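Long-range contacts in exodeoxyribonuclease III (Archaeoglobus fulgidus, PDB 2VOA), which probably cleaves DNA at abasic sites as an AP endonuclease of the exonuclease III family, with magnesium or manganese as cofactor: residues E72-V77 with A94-I99; E125-Y130 with K177-L182; V185-K190 with I220-P225; V231-D236 with L251-D256. The protein carries 1 engineered substitution. All coordinates share one frame; numbering follows the deposited sequence.

Contact 1 (E72-V77 with A94-I99); sequences EEPEDV and AKIAGI
P74 packs against I96 and A94 on the tight side of this contact, its CB 3.9 Å from I96 CG1 and 4.0 Å from A94 CB. The proline ring runs alongside the isoleucine, P74 CB and CG against I96 CG1 and CD1, while CG2 of I96 reaches back toward E72 O. V77 adds its CG2 to the A94 methyl. Above this strip, E75 and K95 form an antiparallel hydrogen-bonded pair: E75 N gives a nearly straight bond to K95 O (2.8 Å, 169°), and K95 N returns one to E75 O (2.9 Å). The pair joins the loop before strand 77-79 to strand 91-96, at the border of one of the two sheets of the DNase I-like fold, where I96 to I99 make a type I' turn into strand 99-105. An alanine in place of I96 would probably open a gap beside P74 CB and CG. The other face, carrying E75 and K95, is loose and exposed. K95 runs out extended to CE, its CD 4.1 Å from E75 OE1, but NZ stays 6.2 Å from that oxygen. A water bridges the two segments, donating to E73 O at 2.7 Å and accepting from A97 N at 2.9 Å.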
loop_
_atom_site.group_PDB
_atom_site.type_symbol
_atom_site.label_atom_id
_atom_site.label_comp_id
_atom_site.label_asym_id
_atom_site.label_seq_id
_atom_site.Cartn_x
_atom_site.Cartn_y
_atom_site.Cartn_z
ATOM N N GLU A 72 -29.283 -3.127 12.061
ATOM C CA GLU A 72 -30.024 -4.121 12.844
ATOM C C GLU A 72 -29.309 -5.475 12.805
ATOM O O GLU A 72 -28.643 -5.811 11.813
ATOM C CB GLU A 72 -31.464 -4.248 12.332
ATOM C CG GLU A 72 -32.331 -2.989 12.563
ATOM C CD GLU A 72 -32.307 -2.537 14.028
ATOM O OE1 GLU A 72 -32.429 -3.402 14.923
ATOM O OE2 GLU A 72 -32.158 -1.317 14.294
ATOM N N GLU A 73 -29.453 -6.256 13.876
ATOM C CA GLU A 73 -28.803 -7.563 13.940
ATOM C C GLU A 73 -29.380 -8.563 12.929
ATOM O O GLU A 73 -30.582 -8.857 12.962
ATOM C CB GLU A 73 -28.871 -8.133 15.362
ATOM C CG GLU A 73 -28.043 -9.376 15.527
ATOM C CD GLU A 73 -27.952 -9.816 16.969
ATOM O OE1 GLU A 73 -28.823 -9.424 17.775
ATOM O OE2 GLU A 73 -27.007 -10.555 17.302
ATOM N N PRO A 74 -28.528 -9.067 12.013
ATOM C CA PRO A 74 -28.984 -10.086 11.067
ATOM C C PRO A 74 -29.452 -11.367 11.765
ATOM O O PRO A 74 -28.887 -11.775 12.801
ATOM C CB PRO A 74 -27.731 -10.375 10.237
ATOM C CG PRO A 74 -26.940 -9.118 10.309
ATOM C CD PRO A 74 -27.131 -8.673 11.732
ATOM N N GLU A 75 -30.522 -11.950 11.234
ATOM C CA GLU A 75 -31.039 -13.244 11.699
ATOM C C GLU A 75 -31.062 -14.247 10.561
ATOM O O GLU A 75 -30.967 -13.869 9.380
ATOM C CB GLU A 75 -32.469 -13.107 12.216
ATOM C CG GLU A 75 -32.852 -11.704 12.570
ATOM C CD GLU A 75 -34.130 -11.621 13.364
ATOM O OE1 GLU A 75 -35.146 -12.203 12.932
ATOM O OE2 GLU A 75 -34.111 -10.931 14.395
ATOM N N ASP A 76 -31.183 -15.527 10.920
ATOM C CA ASP A 76 -31.389 -16.590 9.928
ATOM C C ASP A 76 -30.333 -16.535 8.823
ATOM O O ASP A 76 -30.653 -16.562 7.624
ATOM C CB ASP A 76 -32.804 -16.497 9.327
ATOM C CG ASP A 76 -33.909 -16.617 10.382
ATOM O OD1 ASP A 76 -33.741 -17.356 11.376
ATOM O OD2 ASP A 76 -34.957 -15.963 10.209
ATOM N N VAL A 77 -29.071 -16.434 9.232
ATOM C CA VAL A 77 -27.971 -16.244 8.285
ATOM C C VAL A 77 -27.629 -17.584 7.636
ATOM O O VAL A 77 -27.505 -18.613 8.330
ATOM C CB VAL A 77 -26.717 -15.672 8.991
ATOM C CG1 VAL A 77 -25.580 -15.474 8.008
ATOM C CG2 VAL A 77 -27.037 -14.362 9.709
ATOM N N ALA A 94 -29.483 -13.295 4.739
ATOM C CA ALA A 94 -29.918 -13.014 6.103
ATOM C C ALA A 94 -31.233 -12.274 6.079
ATOM O O ALA A 94 -31.535 -11.585 5.111
ATOM C CB ALA A 94 -28.861 -12.192 6.849
ATOM N N LYS A 95 -32.012 -12.409 7.152
ATOM C CA LYS A 95 -33.136 -11.526 7.371
ATOM C C LYS A 95 -32.614 -10.355 8.222
ATOM O O LYS A 95 -32.116 -10.557 9.348
ATOM C CB LYS A 95 -34.246 -12.271 8.124
ATOM C CG LYS A 95 -35.584 -11.519 8.193
ATOM C CD LYS A 95 -36.521 -12.267 9.121
ATOM C CE LYS A 95 -37.913 -11.657 9.174
ATOM N NZ LYS A 95 -38.474 -11.491 7.808
ATOM N N ILE A 96 -32.706 -9.147 7.672
ATOM C CA ILE A 96 -32.170 -7.948 8.334
ATOM C C ILE A 96 -33.241 -6.873 8.351
ATOM O O ILE A 96 -33.712 -6.463 7.277
ATOM C CB ILE A 96 -30.917 -7.412 7.597
ATOM C CG1 ILE A 96 -29.851 -8.512 7.552
ATOM C CG2 ILE A 96 -30.368 -6.174 8.278
ATOM C CD1 ILE A 96 -28.657 -8.217 6.667
ATOM N N ALA A 97 -33.614 -6.444 9.563
ATOM C CA ALA A 97 -34.648 -5.399 9.732
ATOM C C ALA A 97 -35.906 -5.746 8.907
ATOM O O ALA A 97 -36.493 -4.890 8.248
ATOM C CB ALA A 97 -34.081 -4.036 9.310
ATOM N N GLY A 98 -36.290 -7.017 8.926
ATOM C CA GLY A 98 -37.498 -7.461 8.244
ATOM C C GLY A 98 -37.349 -7.711 6.745
ATOM O O GLY A 98 -38.311 -8.127 6.120
ATOM N N ILE A 99 -36.157 -7.474 6.185
ATOM C CA ILE A 99 -35.878 -7.642 4.731
ATOM C C ILE A 99 -35.113 -8.946 4.489
ATOM O O ILE A 99 -34.098 -9.195 5.140
ATOM C CB ILE A 99 -35.005 -6.456 4.162
ATOM C CG1 ILE A 99 -35.553 -5.085 4.626
ATOM C CG2 ILE A 99 -34.923 -6.526 2.611
ATOM C CD1 ILE A 99 -36.964 -4.799 4.073
HETATM O O HOH W 1 -32.796 -7.757 12.002
#

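Contact 2 (E125-Y130 with K177-L182); sequences ERLYHY and KKILEL
The side chains of K178 and Y128 cross at about a right angle, joining helix 115-134 to helix 170-180, two helices packed on one sheet of the DNase I-like sandwich. In the lysine CG is anti to the backbone N (chi1 -180°), and the extended chain beyond it carries CE over the middle of the ring, 3.5 Å from the centroid of Y128 and almost on its normal. That is a CH-pi contact; NZ, farther out at 4.5 Å from the same centroid, still stands over the face and makes a cation-pi interaction. From there NZ also meets E125 OE2 at 2.9 Å, a salt bridge that uses the syn lone pair of the carboxylate. E125 reaches it by bending at chi2 (72°), which turns its CD out of an extended course. The ammonium group thus has a carboxylate to one side and an aromatic face below it, a setting likely to favour its charged form.

Two other residues meet Y128 differently. I179 CA lies at the ring edge, in its plane, while L182 approaches obliquely and sets CD2 3.5 Å from Y128 CE2. Deeper in, I179 passes L127 at about a right angle, CD1 touching L127 CD2 at 3.9 Å, and both side chains rest on W143 of strand 141-144. On the outer side H129 stays close to E125: its NE2 donates to E125 OE1 at 2.8 Å, the oxygen lying near the imidazole plane although the nitrogen stands well above the plane of the carboxylate.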
loop_
_atom_site.group_PDB
_atom_site.type_symbol
_atom_site.label_atom_id
_atom_site.label_comp_id
_atom_site.label_asym_id
_atom_site.label_seq_id
_atom_site.Cartn_x
_atom_site.Cartn_y
_atom_site.Cartn_z
ATOM N N GLU A 125 -28.074 -20.702 -13.512
ATOM C CA GLU A 125 -29.205 -21.630 -13.560
ATOM C C GLU A 125 -29.535 -22.140 -12.139
ATOM O O GLU A 125 -30.700 -22.224 -11.731
ATOM C CB GLU A 125 -28.900 -22.805 -14.498
ATOM C CG GLU A 125 -29.931 -23.945 -14.471
ATOM C CD GLU A 125 -31.268 -23.597 -15.129
ATOM O OE1 GLU A 125 -32.163 -24.489 -15.158
ATOM O OE2 GLU A 125 -31.428 -22.459 -15.650
ATOM N N ARG A 126 -28.500 -22.488 -11.386
ATOM C CA ARG A 126 -28.704 -22.923 -9.999
ATOM C C ARG A 126 -29.335 -21.805 -9.178
ATOM O O ARG A 126 -30.256 -22.061 -8.399
ATOM C CB ARG A 126 -27.387 -23.396 -9.383
ATOM C CG ARG A 126 -26.872 -24.701 -9.992
ATOM C CD ARG A 126 -25.893 -25.362 -9.038
ATOM N NE ARG A 126 -24.616 -24.657 -8.941
ATOM C CZ ARG A 126 -23.857 -24.643 -7.843
ATOM N NH1 ARG A 126 -24.265 -25.270 -6.750
ATOM N NH2 ARG A 126 -22.704 -24.002 -7.831
ATOM N N LEU A 127 -28.878 -20.571 -9.403
ATOM C CA LEU A 127 -29.385 -19.417 -8.651
ATOM C C LEU A 127 -30.859 -19.208 -8.968
ATOM O O LEU A 127 -31.657 -18.887 -8.078
ATOM C CB LEU A 127 -28.573 -18.161 -8.985
ATOM C CG LEU A 127 -28.987 -16.920 -8.197
ATOM C CD1 LEU A 127 -28.871 -17.183 -6.705
ATOM C CD2 LEU A 127 -28.093 -15.750 -8.583
ATOM N N TYR A 128 -31.229 -19.383 -10.232
ATOM C CA TYR A 128 -32.647 -19.343 -10.617
ATOM C C TYR A 128 -33.512 -20.281 -9.763
ATOM O O TYR A 128 -34.496 -19.860 -9.151
ATOM C CB TYR A 128 -32.802 -19.697 -12.117
ATOM C CG TYR A 128 -34.254 -19.825 -12.549
ATOM C CD1 TYR A 128 -34.881 -21.076 -12.599
ATOM C CD2 TYR A 128 -35.006 -18.689 -12.880
ATOM C CE1 TYR A 128 -36.222 -21.190 -12.991
ATOM C CE2 TYR A 128 -36.349 -18.790 -13.270
ATOM C CZ TYR A 128 -36.943 -20.049 -13.310
ATOM O OH TYR A 128 -38.257 -20.189 -13.689
ATOM N N HIS A 129 -33.120 -21.549 -9.695
ATOM C CA HIS A 129 -33.916 -22.529 -8.957
ATOM C C HIS A 129 -33.904 -22.245 -7.456
ATOM O O HIS A 129 -34.932 -22.401 -6.779
ATOM C CB HIS A 129 -33.467 -23.936 -9.330
ATOM C CG HIS A 129 -33.798 -24.279 -10.747
ATOM N ND1 HIS A 129 -35.100 -24.425 -11.183
ATOM C CD2 HIS A 129 -33.012 -24.452 -11.836
ATOM C CE1 HIS A 129 -35.099 -24.706 -12.476
ATOM N NE2 HIS A 129 -33.847 -24.720 -12.899
ATOM N N TYR A 130 -32.763 -21.767 -6.966
ATOM C CA TYR A 130 -32.609 -21.421 -5.552
ATOM C C TYR A 130 -33.568 -20.297 -5.140
ATOM O O TYR A 130 -34.289 -20.415 -4.128
ATOM C CB TYR A 130 -31.143 -21.096 -5.245
ATOM C CG TYR A 130 -30.885 -20.532 -3.859
ATOM C CD1 TYR A 130 -30.788 -21.358 -2.738
ATOM C CD2 TYR A 130 -30.736 -19.154 -3.679
ATOM C CE1 TYR A 130 -30.539 -20.806 -1.450
ATOM C CE2 TYR A 130 -30.501 -18.609 -2.415
ATOM C CZ TYR A 130 -30.390 -19.435 -1.322
ATOM O OH TYR A 130 -30.156 -18.882 -0.073
ATOM N N LYS A 177 -31.329 -12.711 -17.025
ATOM C CA LYS A 177 -32.695 -12.201 -17.251
ATOM C C LYS A 177 -33.769 -13.225 -16.892
ATOM O O LYS A 177 -34.848 -12.848 -16.442
ATOM C CB LYS A 177 -32.858 -11.680 -18.666
ATOM C CG LYS A 177 -31.977 -10.453 -18.944
ATOM C CD LYS A 177 -31.952 -10.208 -20.449
ATOM C CE LYS A 177 -31.827 -8.756 -20.752
ATOM N NZ LYS A 177 -32.697 -8.384 -21.934
ATOM N N LYS A 178 -33.465 -14.517 -17.044
ATOM C CA LYS A 178 -34.383 -15.571 -16.621
ATOM C C LYS A 178 -34.726 -15.451 -15.131
ATOM O O LYS A 178 -35.880 -15.663 -14.723
ATOM C CB LYS A 178 -33.756 -16.937 -16.931
ATOM C CG LYS A 178 -34.604 -18.133 -16.545
ATOM C CD LYS A 178 -33.844 -19.435 -16.789
ATOM C CE LYS A 178 -34.579 -20.619 -16.189
ATOM N NZ LYS A 178 -34.122 -21.931 -16.708
ATOM N N ILE A 179 -33.733 -15.083 -14.326
ATOM C CA ILE A 179 -33.944 -14.879 -12.888
ATOM C C ILE A 179 -34.778 -13.624 -12.648
ATOM O O ILE A 179 -35.710 -13.649 -11.850
ATOM C CB ILE A 179 -32.624 -14.763 -12.105
ATOM C CG1 ILE A 179 -31.654 -15.923 -12.469
ATOM C CG2 ILE A 179 -32.914 -14.769 -10.598
ATOM C CD1 ILE A 179 -30.214 -15.815 -11.826
ATOM N N LEU A 180 -34.461 -12.531 -13.331
ATOM C CA LEU A 180 -35.269 -11.303 -13.187
ATOM C C LEU A 180 -36.761 -11.565 -13.430
ATOM O O LEU A 180 -37.626 -10.973 -12.781
ATOM C CB LEU A 180 -34.791 -10.223 -14.169
ATOM C CG LEU A 180 -33.377 -9.665 -13.959
ATOM C CD1 LEU A 180 -33.198 -8.360 -14.764
ATOM C CD2 LEU A 180 -33.065 -9.448 -12.515
ATOM N N GLU A 181 -37.049 -12.451 -14.385
ATOM C CA GLU A 181 -38.426 -12.753 -14.780
ATOM C C GLU A 181 -39.246 -13.399 -13.657
ATOM O O GLU A 181 -40.479 -13.489 -13.749
ATOM C CB GLU A 181 -38.438 -13.659 -16.013
ATOM C CG GLU A 181 -38.164 -12.950 -17.322
ATOM C CD GLU A 181 -38.041 -13.936 -18.501
ATOM O OE1 GLU A 181 -38.307 -15.154 -18.328
ATOM O OE2 GLU A 181 -37.666 -13.487 -19.607
ATOM N N LEU A 182 -38.564 -13.874 -12.618
ATOM C CA LEU A 182 -39.239 -14.416 -11.433
ATOM C C LEU A 182 -40.038 -13.329 -10.705
ATOM O O LEU A 182 -40.991 -13.628 -9.956
ATOM C CB LEU A 182 -38.232 -15.038 -10.465
ATOM C CG LEU A 182 -37.605 -16.378 -10.848
ATOM C CD1 LEU A 182 -36.572 -16.761 -9.792
ATOM C CD2 LEU A 182 -38.658 -17.469 -10.969
#

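Contact 3 (V185-K190 with I220-P225); sequences VDVLRK and ILATPP
V185 and A222 exchange two backbone hydrogen bonds, V185 N to A222 O at 2.8 Å and A222 N to V185 O at 3.0 Å, as an antiparallel hydrogen-bonded pair. One step on, D186 faces L221 as a non-hydrogen-bonded pair. A third bond, from V187 N to I220 O, is longer at 3.3 Å but runs nearly along the C=O axis, so the pairing carries on to V187, where the chain passes into helix 187-191. Beside it a water donates to D186 OD1 (2.7 Å) and accepts from both L188 N and I220 N, tying the start of the helix to strand 218-222. The other carboxylate oxygen of D186, OD2, forms a salt bridge with R216.

Packing spreads from this polar seam to both faces. On the face of D186 and L221, L221 folds over D186, CD1 lying 3.5 Å from D186 CA and 3.8 Å from D186 CB. V187 serves the opposite side: CG1 meets A222 CB, and CG2, in the crowded position between backbone N and carbonyl carbon (chi1 -65° for CG1), meets I220 CG2 at 4.0 Å. V187 and I220 also touch A253 of strand 251-255, in the second sheet of the sandwich.

The edge strand 185-186 is very short, and the chemistry implies that water and carboxylate extend its backbone pairing: I220 N and L188 N are satisfied through one solvent molecule that D186 holds in place.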
loop_
_atom_site.group_PDB
_atom_site.type_symbol
_atom_site.label_atom_id
_atom_site.label_comp_id
_atom_site.label_asym_id
_atom_site.label_seq_id
_atom_site.Cartn_x
_atom_site.Cartn_y
_atom_site.Cartn_z
ATOM N N VAL A 185 -37.223 -6.586 -9.638
ATOM C CA VAL A 185 -37.147 -5.299 -10.335
ATOM C C VAL A 185 -35.733 -4.694 -10.189
ATOM O O VAL A 185 -35.237 -4.531 -9.073
ATOM C CB VAL A 185 -38.186 -4.321 -9.776
ATOM C CG1 VAL A 185 -38.107 -3.015 -10.525
ATOM C CG2 VAL A 185 -39.604 -4.936 -9.924
ATOM N N ASP A 186 -35.115 -4.344 -11.317
ATOM C CA ASP A 186 -33.755 -3.760 -11.317
ATOM C C ASP A 186 -34.009 -2.284 -11.025
ATOM O O ASP A 186 -34.313 -1.503 -11.939
ATOM C CB ASP A 186 -33.156 -3.921 -12.717
ATOM C CG ASP A 186 -31.670 -3.568 -12.820
ATOM O OD1 ASP A 186 -31.055 -2.965 -11.918
ATOM O OD2 ASP A 186 -31.087 -3.922 -13.871
ATOM N N VAL A 187 -33.953 -1.914 -9.750
ATOM C CA VAL A 187 -34.471 -0.591 -9.352
ATOM C C VAL A 187 -33.670 0.577 -9.939
ATOM O O VAL A 187 -34.215 1.672 -10.121
ATOM C CB VAL A 187 -34.678 -0.473 -7.795
ATOM C CG1 VAL A 187 -35.764 -1.427 -7.348
ATOM C CG2 VAL A 187 -33.344 -0.693 -7.028
ATOM N N LEU A 188 -32.388 0.351 -10.240
ATOM C CA LEU A 188 -31.584 1.386 -10.935
ATOM C C LEU A 188 -32.332 1.860 -12.176
ATOM O O LEU A 188 -32.364 3.063 -12.459
ATOM C CB LEU A 188 -30.197 0.848 -11.324
ATOM C CG LEU A 188 -29.329 1.891 -12.059
ATOM C CD1 LEU A 188 -29.127 3.155 -11.207
ATOM C CD2 LEU A 188 -27.998 1.225 -12.451
ATOM N N ARG A 189 -32.967 0.926 -12.893
ATOM C CA ARG A 189 -33.719 1.277 -14.118
ATOM C C ARG A 189 -35.169 1.731 -13.902
ATOM O O ARG A 189 -35.780 2.333 -14.799
ATOM C CB ARG A 189 -33.610 0.154 -15.167
ATOM C CG ARG A 189 -32.163 -0.248 -15.466
ATOM C CD ARG A 189 -31.352 0.977 -15.900
ATOM N NE ARG A 189 -30.002 0.628 -16.310
ATOM C CZ ARG A 189 -29.065 1.518 -16.571
ATOM N NH1 ARG A 189 -29.352 2.823 -16.490
ATOM N NH2 ARG A 189 -27.865 1.104 -16.948
ATOM N N LYS A 190 -35.712 1.506 -12.703
ATOM C CA LYS A 190 -36.946 2.216 -12.331
ATOM C C LYS A 190 -36.708 3.731 -12.257
ATOM O O LYS A 190 -37.524 4.536 -12.745
ATOM C CB LYS A 190 -37.449 1.698 -10.974
ATOM C CG LYS A 190 -38.793 2.299 -10.536
ATOM C CD LYS A 190 -39.226 1.884 -9.119
ATOM C CE LYS A 190 -40.648 2.397 -8.879
ATOM N NZ LYS A 190 -40.840 2.803 -7.468
ATOM N N ILE A 220 -29.177 -3.940 -7.603
ATOM C CA ILE A 220 -30.070 -4.159 -6.480
ATOM C C ILE A 220 -31.429 -4.536 -7.069
ATOM O O ILE A 220 -32.075 -3.718 -7.726
ATOM C CB ILE A 220 -30.210 -2.898 -5.600
ATOM C CG1 ILE A 220 -28.850 -2.561 -4.947
ATOM C CG2 ILE A 220 -31.320 -3.104 -4.536
ATOM C CD1 ILE A 220 -28.806 -1.158 -4.311
ATOM N N LEU A 221 -31.841 -5.786 -6.843
ATOM C CA LEU A 221 -33.088 -6.297 -7.404
ATOM C C LEU A 221 -34.080 -6.460 -6.274
ATOM O O LEU A 221 -33.774 -7.115 -5.286
ATOM C CB LEU A 221 -32.862 -7.644 -8.095
ATOM C CG LEU A 221 -31.951 -7.763 -9.331
ATOM C CD1 LEU A 221 -32.047 -6.558 -10.239
ATOM C CD2 LEU A 221 -30.544 -7.962 -8.955
ATOM N N ALA A 222 -35.245 -5.834 -6.405
ATOM C CA ALA A 222 -36.220 -5.866 -5.313
ATOM C C ALA A 222 -37.499 -6.583 -5.753
ATOM O O ALA A 222 -37.902 -6.517 -6.931
ATOM C CB ALA A 222 -36.537 -4.432 -4.863
ATOM N N THR A 223 -38.151 -7.273 -4.814
ATOM C CA THR A 223 -39.419 -7.920 -5.128
ATOM C C THR A 223 -40.452 -6.834 -5.414
ATOM O O THR A 223 -40.244 -5.683 -5.017
ATOM C CB THR A 223 -39.922 -8.768 -3.937
ATOM O OG1 THR A 223 -39.901 -7.972 -2.738
ATOM C CG2 THR A 223 -39.067 -10.028 -3.795
ATOM N N PRO A 224 -41.539 -7.168 -6.145
ATOM C CA PRO A 224 -42.484 -6.100 -6.531
ATOM C C PRO A 224 -42.989 -5.137 -5.428
ATOM O O PRO A 224 -42.962 -3.930 -5.661
ATOM C CB PRO A 224 -43.629 -6.843 -7.240
ATOM C CG PRO A 224 -43.014 -8.176 -7.684
ATOM C CD PRO A 224 -41.910 -8.490 -6.689
ATOM N N PRO A 225 -43.401 -5.645 -4.235
ATOM C CA PRO A 225 -43.955 -4.732 -3.224
ATOM C C PRO A 225 -42.894 -3.789 -2.653
ATOM O O PRO A 225 -43.223 -2.665 -2.273
ATOM C CB PRO A 225 -44.483 -5.662 -2.119
ATOM C CG PRO A 225 -44.126 -7.021 -2.484
ATOM C CD PRO A 225 -43.360 -7.044 -3.757
HETATM O O HOH W 2 -30.610 -1.981 -9.401
#

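Contact 4 (V231-D236 with L251-D256); sequences VDCYAD and LVAVFD
Y234 lies alongside V252 on one face of the sheet, the two forming a hydrogen-bonded pair of antiparallel strands 230-235 and 251-255. From CB, the tyrosine turns into the position between its backbone N and carbonyl carbon (chi1 51°), which directs CG toward the V252 side. CD1 comes within 4.1 Å of V252 CB, and CE1 is 3.7 Å from V252 CB and also meets V252 CG2. CZ touches V252 CG1, and the tip, OH, rests 3.6 Å from V252 CG1. V252 CB stands 3.6 Å above the ring plane, offset toward the rim, in a CH-pi contact. An alanine in place of Y234 would probably leave the V252 branches without their aromatic cover, opening a gap on that face. Beneath the ring, Y234 N bonds to V252 O at 2.9 Å and V252 N to Y234 O at 2.8 Å. On the other face C233 SG packs against L251 CD1 and A253 CB, turned toward helix 187-191. V254 O takes a bond from V231 N at 2.8 Å and a weak one from D232 N at 3.4 Å. Two residues opposite one make this a classic beta bulge in an edge strand, within this chain, of the DNase I-like sandwich.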
loop_
_atom_site.group_PDB
_atom_site.type_symbol
_atom_site.label_atom_id
_atom_site.label_comp_id
_atom_site.label_asym_id
_atom_site.label_seq_id
_atom_site.Cartn_x
_atom_site.Cartn_y
_atom_site.Cartn_z
ATOM N N VAL A 231 -37.756 4.976 -4.166
ATOM C CA VAL A 231 -37.852 6.396 -4.521
ATOM C C VAL A 231 -36.548 6.987 -5.084
ATOM O O VAL A 231 -36.560 8.078 -5.667
ATOM C CB VAL A 231 -38.372 7.250 -3.342
ATOM C CG1 VAL A 231 -39.838 6.921 -3.039
ATOM C CG2 VAL A 231 -37.469 7.074 -2.122
ATOM N N ASP A 232 -35.446 6.268 -4.924
ATOM C CA ASP A 232 -34.161 6.706 -5.486
ATOM C C ASP A 232 -33.205 5.521 -5.634
ATOM O O ASP A 232 -33.348 4.508 -4.953
ATOM C CB ASP A 232 -33.531 7.783 -4.611
ATOM C CG ASP A 232 -32.531 8.657 -5.386
ATOM O OD1 ASP A 232 -32.411 8.516 -6.639
ATOM O OD2 ASP A 232 -31.894 9.509 -4.742
ATOM N N CYS A 233 -32.265 5.644 -6.574
ATOM C CA CYS A 233 -31.225 4.658 -6.769
ATOM C C CYS A 233 -30.153 5.363 -7.579
ATOM O O CYS A 233 -30.464 6.095 -8.527
ATOM C CB CYS A 233 -31.748 3.435 -7.510
ATOM S SG CYS A 233 -30.535 2.092 -7.693
ATOM N N TYR A 234 -28.908 5.190 -7.169
ATOM C CA TYR A 234 -27.798 5.872 -7.826
ATOM C C TYR A 234 -26.483 5.176 -7.509
ATOM O O TYR A 234 -26.381 4.440 -6.520
ATOM C CB TYR A 234 -27.724 7.335 -7.363
ATOM C CG TYR A 234 -27.736 7.500 -5.850
ATOM C CD1 TYR A 234 -26.545 7.500 -5.116
ATOM C CD2 TYR A 234 -28.951 7.643 -5.151
ATOM C CE1 TYR A 234 -26.558 7.656 -3.715
ATOM C CE2 TYR A 234 -28.978 7.785 -3.758
ATOM C CZ TYR A 234 -27.785 7.804 -3.047
ATOM O OH TYR A 234 -27.850 7.953 -1.673
ATOM N N ALA A 235 -25.490 5.415 -8.362
ATOM C CA ALA A 235 -24.126 4.959 -8.132
ATOM C C ALA A 235 -23.333 6.119 -7.568
ATOM O O ALA A 235 -23.415 7.238 -8.076
ATOM C CB ALA A 235 -23.480 4.421 -9.434
ATOM N N ASP A 236 -22.573 5.863 -6.516
ATOM C CA ASP A 236 -21.771 6.920 -5.876
ATOM C C ASP A 236 -20.339 6.966 -6.411
ATOM O O ASP A 236 -19.522 6.108 -6.089
ATOM C CB ASP A 236 -21.791 6.723 -4.354
ATOM C CG ASP A 236 -21.144 7.874 -3.587
ATOM O OD1 ASP A 236 -21.158 7.794 -2.331
ATOM O OD2 ASP A 236 -20.639 8.847 -4.213
ATOM N N LEU A 251 -23.518 1.050 -5.184
ATOM C CA LEU A 251 -24.817 1.286 -5.788
ATOM C C LEU A 251 -25.797 1.353 -4.607
ATOM O O LEU A 251 -25.757 0.473 -3.728
ATOM C CB LEU A 251 -25.176 0.164 -6.777
ATOM C CG LEU A 251 -26.528 0.303 -7.484
ATOM C CD1 LEU A 251 -26.526 1.522 -8.418
ATOM C CD2 LEU A 251 -26.871 -1.009 -8.235
ATOM N N VAL A 252 -26.607 2.416 -4.568
ATOM C CA VAL A 252 -27.458 2.747 -3.406
ATOM C C VAL A 252 -28.917 2.800 -3.851
ATOM O O VAL A 252 -29.216 3.366 -4.910
ATOM C CB VAL A 252 -27.068 4.121 -2.779
ATOM C CG1 VAL A 252 -27.870 4.403 -1.491
ATOM C CG2 VAL A 252 -25.555 4.186 -2.497
ATOM N N ALA A 253 -29.819 2.196 -3.075
ATOM C CA ALA A 253 -31.260 2.343 -3.326
ATOM C C ALA A 253 -31.943 2.790 -2.046
ATOM O O ALA A 253 -31.549 2.370 -0.941
ATOM C CB ALA A 253 -31.862 1.003 -3.783
ATOM N N VAL A 254 -32.953 3.639 -2.203
ATOM C CA VAL A 254 -33.744 4.186 -1.100
ATOM C C VAL A 254 -35.220 3.829 -1.325
ATOM O O VAL A 254 -35.760 4.005 -2.433
ATOM C CB VAL A 254 -33.549 5.708 -0.940
ATOM C CG1 VAL A 254 -34.352 6.238 0.257
ATOM C CG2 VAL A 254 -32.048 6.064 -0.798
ATOM N N PHE A 255 -35.838 3.297 -0.264
ATOM C CA PHE A 255 -37.236 2.840 -0.267
ATOM C C PHE A 255 -38.072 3.606 0.761
ATOM O O PHE A 255 -37.601 3.911 1.876
ATOM C CB PHE A 255 -37.282 1.332 0.029
ATOM C CG PHE A 255 -36.451 0.522 -0.919
ATOM C CD1 PHE A 255 -35.081 0.290 -0.681
ATOM C CD2 PHE A 255 -37.039 0.008 -2.085
ATOM C CE1 PHE A 255 -34.314 -0.475 -1.590
ATOM C CE2 PHE A 255 -36.270 -0.769 -3.014
ATOM C CZ PHE A 255 -34.897 -0.974 -2.763
ATOM N N ASP A 256 -39.322 3.873 0.382
ATOM C CA ASP A 256 -40.288 4.595 1.190
ATOM C C ASP A 256 -40.935 3.593 2.158
ATOM O O ASP A 256 -42.072 3.158 1.971
ATOM C CB ASP A 256 -41.321 5.196 0.233
ATOM C CG ASP A 256 -41.807 6.560 0.654
ATOM O OD1 ASP A 256 -42.634 7.118 -0.113
ATOM O OD2 ASP A 256 -41.410 7.061 1.742
#

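How the contacts relate
Contacts 1 and 3 lie at the two borders of the same sheet, yet differ in setting: contact 1 is a surface pairing with charged side chains on its outer face, whereas contact 3 is buried. Contact 4 belongs to the other sheet, and its buried face meets contact 3 directly, I220 CD1 reaching A253 N and L188 CA approaching C233 SG, so these two build the interior of the sandwich together. Contact 2, partly buried, is the one that pairs helix with helix, relying on a salt bridge and an aromatic face rather than backbone bonds; it touches contact 3 through L180 and L221. Contacts 1 and 2 lie farther from the chain's centre than 3 and 4.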